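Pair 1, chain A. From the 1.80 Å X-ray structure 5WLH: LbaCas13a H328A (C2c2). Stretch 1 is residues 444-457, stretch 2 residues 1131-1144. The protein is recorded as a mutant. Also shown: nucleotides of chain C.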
# COMPACT_ATOMS: atom_id res chain seq x y z
N ILE A 444 -9.57 10.04 19.05
CA ILE A 444 -10.19 11.32 18.71
C ILE A 444 -9.76 11.76 17.32
O ILE A 444 -10.58 12.21 16.51
CB ILE A 444 -9.82 12.38 19.77
CG1 ILE A 444 -10.21 11.90 21.17
CG2 ILE A 444 -10.51 13.71 19.44
CD1 ILE A 444 -9.57 12.81 22.24
N SER A 445 -8.46 11.66 17.01
CA SER A 445 -7.97 12.07 15.70
C SER A 445 -8.70 11.34 14.58
O SER A 445 -9.25 11.96 13.66
CB SER A 445 -6.47 11.80 15.62
OG SER A 445 -5.98 12.12 14.33
N ILE A 446 -8.77 10.01 14.67
CA ILE A 446 -9.31 9.26 13.54
C ILE A 446 -10.81 9.48 13.40
O ILE A 446 -11.36 9.37 12.30
CB ILE A 446 -8.97 7.76 13.66
CG1 ILE A 446 -9.68 7.14 14.87
CG2 ILE A 446 -7.44 7.57 13.67
CD1 ILE A 446 -9.46 5.60 15.00
N LYS A 447 -11.49 9.82 14.51
CA LYS A 447 -12.92 10.10 14.39
C LYS A 447 -13.17 11.45 13.72
O LYS A 447 -14.09 11.58 12.91
CB LYS A 447 -13.59 10.04 15.77
CG LYS A 447 -13.60 8.62 16.35
CD LYS A 447 -14.20 7.62 15.36
CE LYS A 447 -14.18 6.21 15.95
NZ LYS A 447 -14.74 5.17 15.01
N TYR A 448 -12.40 12.49 14.05
CA TYR A 448 -12.59 13.73 13.31
C TYR A 448 -12.26 13.53 11.84
O TYR A 448 -12.96 14.02 10.95
CB TYR A 448 -11.72 14.85 13.88
CG TYR A 448 -12.29 15.48 15.11
CD1 TYR A 448 -13.57 16.04 15.11
CD2 TYR A 448 -11.54 15.56 16.27
CE1 TYR A 448 -14.09 16.64 16.26
CE2 TYR A 448 -12.05 16.14 17.41
CZ TYR A 448 -13.32 16.69 17.40
OH TYR A 448 -13.79 17.29 18.55
N ILE A 449 -11.19 12.79 11.56
CA ILE A 449 -10.85 12.49 10.17
C ILE A 449 -11.99 11.74 9.50
O ILE A 449 -12.36 12.06 8.36
CB ILE A 449 -9.51 11.71 10.12
CG1 ILE A 449 -8.36 12.66 10.48
CG2 ILE A 449 -9.25 11.18 8.74
CD1 ILE A 449 -7.09 11.96 10.90
N ALA A 450 -12.58 10.76 10.19
CA ALA A 450 -13.67 9.99 9.59
C ALA A 450 -14.86 10.89 9.30
O ALA A 450 -15.51 10.74 8.26
CB ALA A 450 -14.08 8.84 10.50
N MET A 451 -15.15 11.82 10.20
CA MET A 451 -16.20 12.81 9.94
C MET A 451 -15.87 13.66 8.72
O MET A 451 -16.72 13.88 7.85
CB MET A 451 -16.40 13.69 11.17
CG MET A 451 -17.00 12.95 12.34
SD MET A 451 -17.09 14.04 13.79
CE MET A 451 -18.21 15.31 13.15
N GLY A 452 -14.63 14.16 8.63
CA GLY A 452 -14.25 14.98 7.49
C GLY A 452 -14.31 14.22 6.19
O GLY A 452 -14.67 14.78 5.15
N LYS A 453 -13.97 12.93 6.22
CA LYS A 453 -14.09 12.09 5.03
C LYS A 453 -15.53 12.05 4.54
O LYS A 453 -15.80 12.18 3.34
CB LYS A 453 -13.61 10.68 5.35
CG LYS A 453 -13.87 9.70 4.21
CD LYS A 453 -13.28 8.35 4.55
CE LYS A 453 -13.31 7.42 3.33
NZ LYS A 453 -12.62 6.14 3.68
N ALA A 454 -16.48 11.86 5.45
CA ALA A 454 -17.88 11.88 5.01
C ALA A 454 -18.31 13.27 4.53
O ALA A 454 -19.00 13.39 3.50
CB ALA A 454 -18.79 11.39 6.14
N VAL A 455 -17.92 14.32 5.24
CA VAL A 455 -18.32 15.68 4.85
C VAL A 455 -17.72 16.03 3.50
O VAL A 455 -18.41 16.54 2.61
CB VAL A 455 -17.91 16.69 5.93
CG1 VAL A 455 -18.07 18.13 5.41
CG2 VAL A 455 -18.71 16.48 7.19
N TYR A 456 -16.42 15.77 3.32
CA TYR A 456 -15.76 16.12 2.08
C TYR A 456 -16.39 15.42 0.88
O TYR A 456 -16.57 16.02 -0.19
CB TYR A 456 -14.28 15.74 2.13
CG TYR A 456 -13.56 16.05 0.84
CD1 TYR A 456 -13.29 17.37 0.48
CD2 TYR A 456 -13.14 15.04 -0.03
CE1 TYR A 456 -12.62 17.67 -0.69
CE2 TYR A 456 -12.47 15.34 -1.21
CZ TYR A 456 -12.23 16.67 -1.53
OH TYR A 456 -11.57 17.00 -2.69
N ASN A 457 -16.70 14.14 1.04
CA ASN A 457 -17.15 13.38 -0.11
C ASN A 457 -18.63 13.59 -0.40
O ASN A 457 -19.04 13.55 -1.56
CB ASN A 457 -16.84 11.91 0.10
CG ASN A 457 -15.38 11.61 -0.15
OD1 ASN A 457 -14.95 11.54 -1.30
ND2 ASN A 457 -14.60 11.52 0.91
N ARG A 1131 -4.31 14.59 2.67
CA ARG A 1131 -5.73 14.25 2.64
C ARG A 1131 -6.30 14.22 4.05
O ARG A 1131 -7.39 14.73 4.31
CB ARG A 1131 -5.94 12.90 1.95
CG ARG A 1131 -7.39 12.42 1.98
CD ARG A 1131 -7.48 10.94 1.72
NE ARG A 1131 -7.01 10.20 2.90
CZ ARG A 1131 -6.86 8.87 2.94
NH1 ARG A 1131 -7.15 8.14 1.87
NH2 ARG A 1131 -6.44 8.29 4.07
N ASP A 1132 -5.59 13.57 4.97
CA ASP A 1132 -6.18 13.38 6.28
C ASP A 1132 -6.10 14.63 7.15
O ASP A 1132 -6.94 14.80 8.02
CB ASP A 1132 -5.54 12.17 6.95
CG ASP A 1132 -5.98 10.88 6.30
OD1 ASP A 1132 -7.11 10.87 5.75
OD2 ASP A 1132 -5.21 9.92 6.31
N LEU A 1133 -5.12 15.50 6.90
CA LEU A 1133 -5.12 16.81 7.54
C LEU A 1133 -6.36 17.60 7.12
O LEU A 1133 -7.08 18.12 7.96
CB LEU A 1133 -3.84 17.58 7.17
CG LEU A 1133 -3.75 19.02 7.69
CD1 LEU A 1133 -3.99 19.05 9.19
CD2 LEU A 1133 -2.38 19.59 7.34
N MET A 1134 -6.64 17.63 5.81
CA MET A 1134 -7.86 18.30 5.36
C MET A 1134 -9.09 17.66 5.97
O MET A 1134 -10.02 18.37 6.39
CB MET A 1134 -7.96 18.26 3.84
CG MET A 1134 -9.32 18.77 3.39
SD MET A 1134 -9.48 18.50 1.63
CE MET A 1134 -9.92 16.76 1.59
N ASN A 1135 -9.14 16.32 6.01
CA ASN A 1135 -10.30 15.65 6.59
C ASN A 1135 -10.42 15.96 8.08
O ASN A 1135 -11.54 16.12 8.59
CB ASN A 1135 -10.18 14.14 6.39
CG ASN A 1135 -10.58 13.70 5.00
OD1 ASN A 1135 -11.08 14.47 4.20
ND2 ASN A 1135 -10.31 12.44 4.69
N PHE A 1136 -9.30 15.97 8.80
CA PHE A 1136 -9.34 16.33 10.21
C PHE A 1136 -9.94 17.71 10.38
O PHE A 1136 -10.86 17.91 11.18
CB PHE A 1136 -7.95 16.32 10.84
CG PHE A 1136 -7.98 16.71 12.29
CD1 PHE A 1136 -7.97 18.06 12.67
CD2 PHE A 1136 -8.10 15.74 13.27
CE1 PHE A 1136 -8.06 18.41 14.00
CE2 PHE A 1136 -8.16 16.09 14.62
CZ PHE A 1136 -8.14 17.42 14.98
N GLN A 1137 -9.40 18.68 9.64
CA GLN A 1137 -9.89 20.05 9.74
C GLN A 1137 -11.36 20.13 9.35
O GLN A 1137 -12.15 20.77 10.04
CB GLN A 1137 -9.07 20.98 8.86
CG GLN A 1137 -7.64 21.14 9.37
CD GLN A 1137 -6.78 21.93 8.42
OE1 GLN A 1137 -6.78 21.70 7.21
NE2 GLN A 1137 -6.04 22.88 8.96
N LEU A 1138 -11.75 19.47 8.26
CA LEU A 1138 -13.15 19.45 7.86
C LEU A 1138 -14.02 18.85 8.95
O LEU A 1138 -15.08 19.39 9.26
CB LEU A 1138 -13.33 18.67 6.57
CG LEU A 1138 -12.93 19.44 5.34
CD1 LEU A 1138 -13.00 18.49 4.13
CD2 LEU A 1138 -13.87 20.69 5.11
N GLY A 1139 -13.61 17.72 9.52
CA GLY A 1139 -14.45 17.09 10.51
C GLY A 1139 -14.55 17.91 11.77
O GLY A 1139 -15.63 18.05 12.35
N TYR A 1140 -13.42 18.47 12.20
CA TYR A 1140 -13.37 19.28 13.40
C TYR A 1140 -14.20 20.56 13.24
O TYR A 1140 -15.04 20.89 14.08
CB TYR A 1140 -11.91 19.59 13.70
CG TYR A 1140 -11.67 20.53 14.84
CD1 TYR A 1140 -11.54 20.05 16.13
CD2 TYR A 1140 -11.58 21.90 14.62
CE1 TYR A 1140 -11.30 20.92 17.19
CE2 TYR A 1140 -11.35 22.78 15.68
CZ TYR A 1140 -11.21 22.28 16.95
OH TYR A 1140 -10.98 23.15 18.00
N HIS A 1141 -13.99 21.29 12.14
CA HIS A 1141 -14.76 22.53 11.99
C HIS A 1141 -16.21 22.26 11.63
O HIS A 1141 -17.08 23.07 11.97
CB HIS A 1141 -14.08 23.43 10.98
CG HIS A 1141 -12.79 23.98 11.47
ND1 HIS A 1141 -12.73 25.00 12.40
CD2 HIS A 1141 -11.51 23.59 11.26
CE1 HIS A 1141 -11.47 25.25 12.68
NE2 HIS A 1141 -10.71 24.41 12.00
N TYR A 1142 -16.49 21.13 10.99
CA TYR A 1142 -17.88 20.71 10.80
C TYR A 1142 -18.54 20.47 12.14
O TYR A 1142 -19.68 20.91 12.38
CB TYR A 1142 -17.93 19.45 9.94
CG TYR A 1142 -19.32 18.91 9.68
CD1 TYR A 1142 -20.11 19.45 8.67
CD2 TYR A 1142 -19.81 17.85 10.41
CE1 TYR A 1142 -21.37 18.92 8.40
CE2 TYR A 1142 -21.07 17.31 10.15
CZ TYR A 1142 -21.83 17.85 9.13
OH TYR A 1142 -23.06 17.31 8.88
N ALA A 1143 -17.86 19.74 13.04
CA ALA A 1143 -18.37 19.59 14.39
C ALA A 1143 -18.55 20.94 15.06
O ALA A 1143 -19.54 21.17 15.76
CB ALA A 1143 -17.43 18.70 15.21
N CYS A 1144 -17.59 21.85 14.86
CA CYS A 1144 -17.69 23.16 15.48
C CYS A 1144 -18.90 23.92 14.95
O CYS A 1144 -19.69 24.50 15.73
CB CYS A 1144 -16.41 23.95 15.24
SG CYS A 1144 -16.40 25.57 16.07
P U C 27 -12.66 3.21 5.69
OP1 U C 27 -12.75 2.38 6.89
OP2 U C 27 -13.13 4.62 5.80
O5' U C 27 -11.15 3.23 5.21
C5' U C 27 -10.16 3.92 5.94
C4' U C 27 -8.83 3.30 5.66
O4' U C 27 -8.74 2.05 6.39
C3' U C 27 -8.59 2.93 4.18
O3' U C 27 -7.25 3.24 3.85
C2' U C 27 -8.70 1.41 4.18
O2' U C 27 -7.99 0.77 3.14
C1' U C 27 -8.12 1.11 5.55
N1 U C 27 -8.29 -0.26 6.06
C2 U C 27 -7.28 -0.72 6.90
O2 U C 27 -6.37 -0.01 7.28
N3 U C 27 -7.41 -2.02 7.32
C4 U C 27 -8.42 -2.89 6.96
O4 U C 27 -8.41 -4.05 7.40
C5 U C 27 -9.39 -2.34 6.06
C6 U C 27 -9.30 -1.08 5.64
P C C 11 -14.04 1.75 16.52
OP1 C C 11 -14.77 2.96 16.94
OP2 C C 11 -13.62 0.75 17.54
O5' C C 11 -14.92 0.94 15.50
C5' C C 11 -15.75 1.61 14.57
C4' C C 11 -16.58 0.62 13.81
O4' C C 11 -15.72 -0.30 13.08
C3' C C 11 -17.43 -0.30 14.66
O3' C C 11 -18.59 0.32 15.12
C2' C C 11 -17.70 -1.44 13.70
O2' C C 11 -18.58 -0.99 12.68
C1' C C 11 -16.33 -1.58 13.06
N1 C C 11 -15.45 -2.52 13.79
C2 C C 11 -15.60 -3.89 13.55
O2 C C 11 -16.51 -4.27 12.78
N3 C C 11 -14.77 -4.74 14.17
C4 C C 11 -13.81 -4.28 14.98
N4 C C 11 -13.00 -5.16 15.58
C5 C C 11 -13.63 -2.89 15.24
C6 C C 11 -14.47 -2.05 14.62
P A C 28 -6.93 4.42 2.82
OP1 A C 28 -7.24 5.73 3.42
OP2 A C 28 -7.45 4.04 1.49
O5' A C 28 -5.35 4.34 2.72
C5' A C 28 -4.72 3.15 2.32
C4' A C 28 -3.73 2.70 3.36
O4' A C 28 -4.41 2.12 4.51
C3' A C 28 -2.79 1.60 2.92
O3' A C 28 -1.75 2.07 2.10
C2' A C 28 -2.30 1.07 4.25
O2' A C 28 -1.41 2.01 4.82
C1' A C 28 -3.61 1.10 5.06
N9 A C 28 -4.32 -0.18 4.94
C8 A C 28 -5.41 -0.49 4.17
N7 A C 28 -5.78 -1.76 4.29
C5 A C 28 -4.86 -2.29 5.20
C6 A C 28 -4.72 -3.57 5.77
N6 A C 28 -5.53 -4.61 5.49
N1 A C 28 -3.70 -3.76 6.63
C2 A C 28 -2.91 -2.71 6.92
N3 A C 28 -2.95 -1.46 6.47
C4 A C 28 -3.97 -1.32 5.60
O HOH W 1 -11.76 12.04 2.01

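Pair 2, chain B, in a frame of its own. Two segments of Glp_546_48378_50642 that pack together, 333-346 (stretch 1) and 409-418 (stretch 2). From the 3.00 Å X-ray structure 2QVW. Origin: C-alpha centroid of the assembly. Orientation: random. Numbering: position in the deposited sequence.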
# COMPACT_ATOMS: atom_id res chain seq x y z
N VAL B 333 -7.60 -3.58 -3.10
CA VAL B 333 -6.19 -3.30 -3.08
C VAL B 333 -5.39 -4.60 -3.09
O VAL B 333 -4.46 -4.74 -3.86
CB VAL B 333 -5.80 -2.48 -1.85
CG1 VAL B 333 -4.33 -2.21 -1.87
CG2 VAL B 333 -6.56 -1.16 -1.85
N PHE B 334 -5.77 -5.56 -2.24
CA PHE B 334 -5.07 -6.84 -2.21
C PHE B 334 -5.16 -7.45 -3.59
O PHE B 334 -4.20 -8.00 -4.12
CB PHE B 334 -5.72 -7.79 -1.21
CG PHE B 334 -5.06 -9.15 -1.13
CD1 PHE B 334 -4.55 -9.62 0.09
CD2 PHE B 334 -4.95 -9.97 -2.25
CE1 PHE B 334 -3.94 -10.86 0.19
CE2 PHE B 334 -4.35 -11.21 -2.16
CZ PHE B 334 -3.84 -11.66 -0.93
N GLN B 335 -6.35 -7.38 -4.16
CA GLN B 335 -6.60 -7.92 -5.47
C GLN B 335 -5.64 -7.34 -6.52
O GLN B 335 -5.01 -8.08 -7.26
CB GLN B 335 -8.04 -7.63 -5.87
CG GLN B 335 -8.70 -8.74 -6.65
CD GLN B 335 -10.11 -8.40 -7.09
OE1 GLN B 335 -10.95 -7.99 -6.28
NE2 GLN B 335 -10.39 -8.57 -8.39
N ARG B 336 -5.54 -6.01 -6.58
CA ARG B 336 -4.68 -5.37 -7.58
C ARG B 336 -3.21 -5.19 -7.21
O ARG B 336 -2.46 -4.57 -7.96
CB ARG B 336 -5.29 -4.03 -7.98
CG ARG B 336 -5.69 -3.12 -6.83
CD ARG B 336 -6.87 -2.26 -7.23
NE ARG B 336 -6.61 -1.52 -8.46
CZ ARG B 336 -5.78 -0.49 -8.55
NH1 ARG B 336 -5.14 -0.07 -7.47
NH2 ARG B 336 -5.58 0.11 -9.70
N LEU B 337 -2.79 -5.73 -6.07
CA LEU B 337 -1.40 -5.64 -5.66
C LEU B 337 -0.77 -7.00 -5.92
O LEU B 337 0.42 -7.11 -6.20
CB LEU B 337 -1.28 -5.28 -4.18
CG LEU B 337 -1.60 -3.83 -3.79
CD1 LEU B 337 -1.41 -3.65 -2.30
CD2 LEU B 337 -0.70 -2.88 -4.56
N GLU B 338 -1.59 -8.04 -5.83
CA GLU B 338 -1.14 -9.41 -6.08
C GLU B 338 -0.93 -9.53 -7.59
O GLU B 338 0.12 -9.97 -8.05
CB GLU B 338 -2.22 -10.40 -5.64
CG GLU B 338 -1.96 -11.81 -6.12
CD GLU B 338 -3.17 -12.70 -5.98
OE1 GLU B 338 -3.13 -13.85 -6.48
OE2 GLU B 338 -4.17 -12.25 -5.38
N LEU B 339 -1.94 -9.11 -8.33
CA LEU B 339 -1.92 -9.14 -9.79
C LEU B 339 -0.62 -8.50 -10.25
O LEU B 339 0.06 -9.03 -11.13
CB LEU B 339 -3.11 -8.35 -10.34
CG LEU B 339 -3.31 -8.21 -11.85
CD1 LEU B 339 -3.42 -9.58 -12.49
CD2 LEU B 339 -4.57 -7.41 -12.13
N LEU B 340 -0.28 -7.38 -9.63
CA LEU B 340 0.94 -6.66 -9.95
C LEU B 340 2.18 -7.32 -9.35
O LEU B 340 3.26 -7.29 -9.94
CB LEU B 340 0.87 -5.23 -9.46
CG LEU B 340 2.08 -4.40 -9.87
CD1 LEU B 340 1.98 -4.06 -11.35
CD2 LEU B 340 2.15 -3.14 -9.04
N GLY B 341 2.04 -7.90 -8.16
CA GLY B 341 3.18 -8.54 -7.53
C GLY B 341 3.56 -9.76 -8.31
O GLY B 341 4.73 -10.11 -8.43
N ASP B 342 2.54 -10.42 -8.86
CA ASP B 342 2.74 -11.62 -9.67
C ASP B 342 3.67 -11.33 -10.87
O ASP B 342 4.59 -12.10 -11.17
CB ASP B 342 1.38 -12.08 -10.18
CG ASP B 342 1.43 -13.45 -10.80
OD1 ASP B 342 2.38 -13.73 -11.57
OD2 ASP B 342 0.51 -14.25 -10.52
N ALA B 343 3.42 -10.20 -11.53
CA ALA B 343 4.18 -9.76 -12.69
C ALA B 343 5.61 -9.29 -12.40
O ALA B 343 6.53 -9.64 -13.14
CB ALA B 343 3.41 -8.67 -13.40
N VAL B 344 5.80 -8.48 -11.36
CA VAL B 344 7.13 -7.99 -11.01
C VAL B 344 7.95 -9.17 -10.54
O VAL B 344 9.12 -9.30 -10.87
CB VAL B 344 7.11 -6.95 -9.87
CG1 VAL B 344 6.39 -5.70 -10.30
CG2 VAL B 344 6.43 -7.53 -8.67
N LEU B 345 7.33 -10.03 -9.75
CA LEU B 345 7.97 -11.21 -9.23
C LEU B 345 8.40 -12.06 -10.41
O LEU B 345 9.51 -12.59 -10.44
CB LEU B 345 7.00 -12.00 -8.37
CG LEU B 345 7.33 -13.48 -8.14
CD1 LEU B 345 8.74 -13.64 -7.58
CD2 LEU B 345 6.32 -14.08 -7.19
N GLY B 346 7.52 -12.18 -11.39
CA GLY B 346 7.82 -12.97 -12.57
C GLY B 346 9.00 -12.42 -13.33
O GLY B 346 9.88 -13.17 -13.76
N GLU B 409 2.62 -12.70 -3.53
CA GLU B 409 2.59 -11.80 -4.67
C GLU B 409 2.04 -10.43 -4.28
O GLU B 409 2.44 -9.41 -4.84
CB GLU B 409 1.71 -12.41 -5.77
CG GLU B 409 2.08 -13.84 -6.14
CD GLU B 409 1.03 -14.51 -7.00
OE1 GLU B 409 -0.16 -14.50 -6.62
OE2 GLU B 409 1.40 -15.06 -8.07
N GLU B 410 1.11 -10.42 -3.34
CA GLU B 410 0.52 -9.18 -2.86
C GLU B 410 1.63 -8.35 -2.19
O GLU B 410 1.81 -7.19 -2.51
CB GLU B 410 -0.58 -9.51 -1.86
CG GLU B 410 -1.56 -8.38 -1.55
CD GLU B 410 -0.99 -7.34 -0.60
OE1 GLU B 410 -0.04 -7.64 0.15
OE2 GLU B 410 -1.52 -6.21 -0.60
N ILE B 411 2.36 -8.97 -1.26
CA ILE B 411 3.46 -8.29 -0.58
C ILE B 411 4.42 -7.72 -1.60
O ILE B 411 4.85 -6.57 -1.49
CB ILE B 411 4.25 -9.25 0.35
CG1 ILE B 411 3.57 -9.36 1.71
CG2 ILE B 411 5.68 -8.73 0.55
CD1 ILE B 411 2.18 -9.90 1.66
N VAL B 412 4.77 -8.54 -2.59
CA VAL B 412 5.67 -8.14 -3.65
C VAL B 412 5.09 -6.93 -4.36
O VAL B 412 5.78 -5.95 -4.59
CB VAL B 412 5.88 -9.29 -4.67
CG1 VAL B 412 6.80 -8.86 -5.79
CG2 VAL B 412 6.48 -10.49 -3.97
N GLY B 413 3.80 -7.00 -4.68
CA GLY B 413 3.15 -5.89 -5.35
C GLY B 413 3.11 -4.66 -4.48
O GLY B 413 3.08 -3.53 -4.98
N SER B 414 3.11 -4.87 -3.17
CA SER B 414 3.06 -3.77 -2.19
C SER B 414 4.42 -3.12 -1.93
O SER B 414 4.50 -1.91 -1.71
CB SER B 414 2.46 -4.26 -0.86
OG SER B 414 2.15 -3.16 0.00
N ILE B 415 5.48 -3.92 -1.94
CA ILE B 415 6.83 -3.41 -1.73
C ILE B 415 7.13 -2.45 -2.88
O ILE B 415 7.65 -1.35 -2.69
CB ILE B 415 7.89 -4.54 -1.80
CG1 ILE B 415 7.58 -5.64 -0.77
CG2 ILE B 415 9.28 -3.95 -1.61
CD1 ILE B 415 7.88 -5.28 0.67
N PHE B 416 6.81 -2.92 -4.08
CA PHE B 416 7.04 -2.19 -5.32
C PHE B 416 6.40 -0.81 -5.33
O PHE B 416 7.03 0.17 -5.73
CB PHE B 416 6.49 -3.02 -6.48
CG PHE B 416 6.98 -2.57 -7.82
CD1 PHE B 416 8.29 -2.80 -8.22
CD2 PHE B 416 6.12 -1.92 -8.71
CE1 PHE B 416 8.73 -2.39 -9.48
CE2 PHE B 416 6.55 -1.52 -9.96
CZ PHE B 416 7.85 -1.76 -10.34
N THR B 417 5.14 -0.73 -4.90
CA THR B 417 4.43 0.54 -4.87
C THR B 417 4.78 1.36 -3.64
O THR B 417 4.32 2.49 -3.49
CB THR B 417 2.92 0.34 -4.91
OG1 THR B 417 2.54 -0.64 -3.94
CG2 THR B 417 2.47 -0.12 -6.28
N GLY B 418 5.57 0.80 -2.74
CA GLY B 418 5.97 1.53 -1.55
C GLY B 418 7.20 2.34 -1.91
O GLY B 418 7.67 2.25 -3.05

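Two helices can cross closely at nearly a right angle if each gives up its side chain at the crossing point, and pairs 1 and 2 illustrate the principle. The helix axes approach to 6.4 Å in both, at 88° in pair 1 and 86° in pair 2, and the central backbones superpose with an RMSD of 0.3 Å.

The crossing is built on matched glycines. Gly A452 corresponds to Gly B341 and Gly A1139 to Gly B413; their CA atoms stand 3.7 Å apart between Gly A452 and Gly A1139, and 3.4 Å between Gly B341 and Gly B413. A CB on any of the four would point toward the partner helix and clash with a backbone oxygen. Bare CA atoms instead make reciprocal CA-H...O contacts: Gly A452 CA to Asn A1135 O at 3.1 Å and Gly A1139 CA to Tyr A448 O at 3.4 Å, echoed by Gly B341 CA to Glu B409 O at 2.9 Å and Gly B413 CA to Leu B337 O at 3.1 Å.

Around this centre the fillings diverge. Tyr A448 and Leu B337 are equivalent knobs. The tyrosine sits among Phe A1136, Gly A1139, Tyr A1140 and Ala A1143, its edge toward the face of Phe A1136 while Tyr A1140 turns an edge to its own face. Leu B337 enters the matching hole, where Glu B410, Ser B414 and Thr B417 replace those three side chains.

The reverse knob is Asn A1135 or Glu B409. The asparagine lies among Ile A449, Gly A452, Lys A453 and Tyr A456, and its ND2 donates to a water. Glu B409 instead meets acids at the positions of Ile A449 and Lys A453: its OE1 is 3.0 Å from Glu B338 OE1, and its OE2 2.7 Å from Asp B342 OD2. Like charges this close are normally unfavourable, unless a proton is shared; the model does not locate one.

Farther out, one solution recurs. Val A455 CG2 lies over the face of Tyr A1142, 3.5 Å from its CG, and Val B344 CG1 over that of Phe B416, 4.0 Å from its CG. Beside them, Met A451 and Leu B340 both reach these rings, Met A451 CE also touching Ala A1143 CB (4.0 Å) and Leu B340 CD2 touching Thr B417 CG2 (4.1 Å). Tyr A456 packs its CB 3.6 Å from Leu A1138 CD1; the smaller Leu B345 places CB 4.1 Å from Val B412 CG1. The glycines thus fix the approach, while the surrounding side chains vary widely.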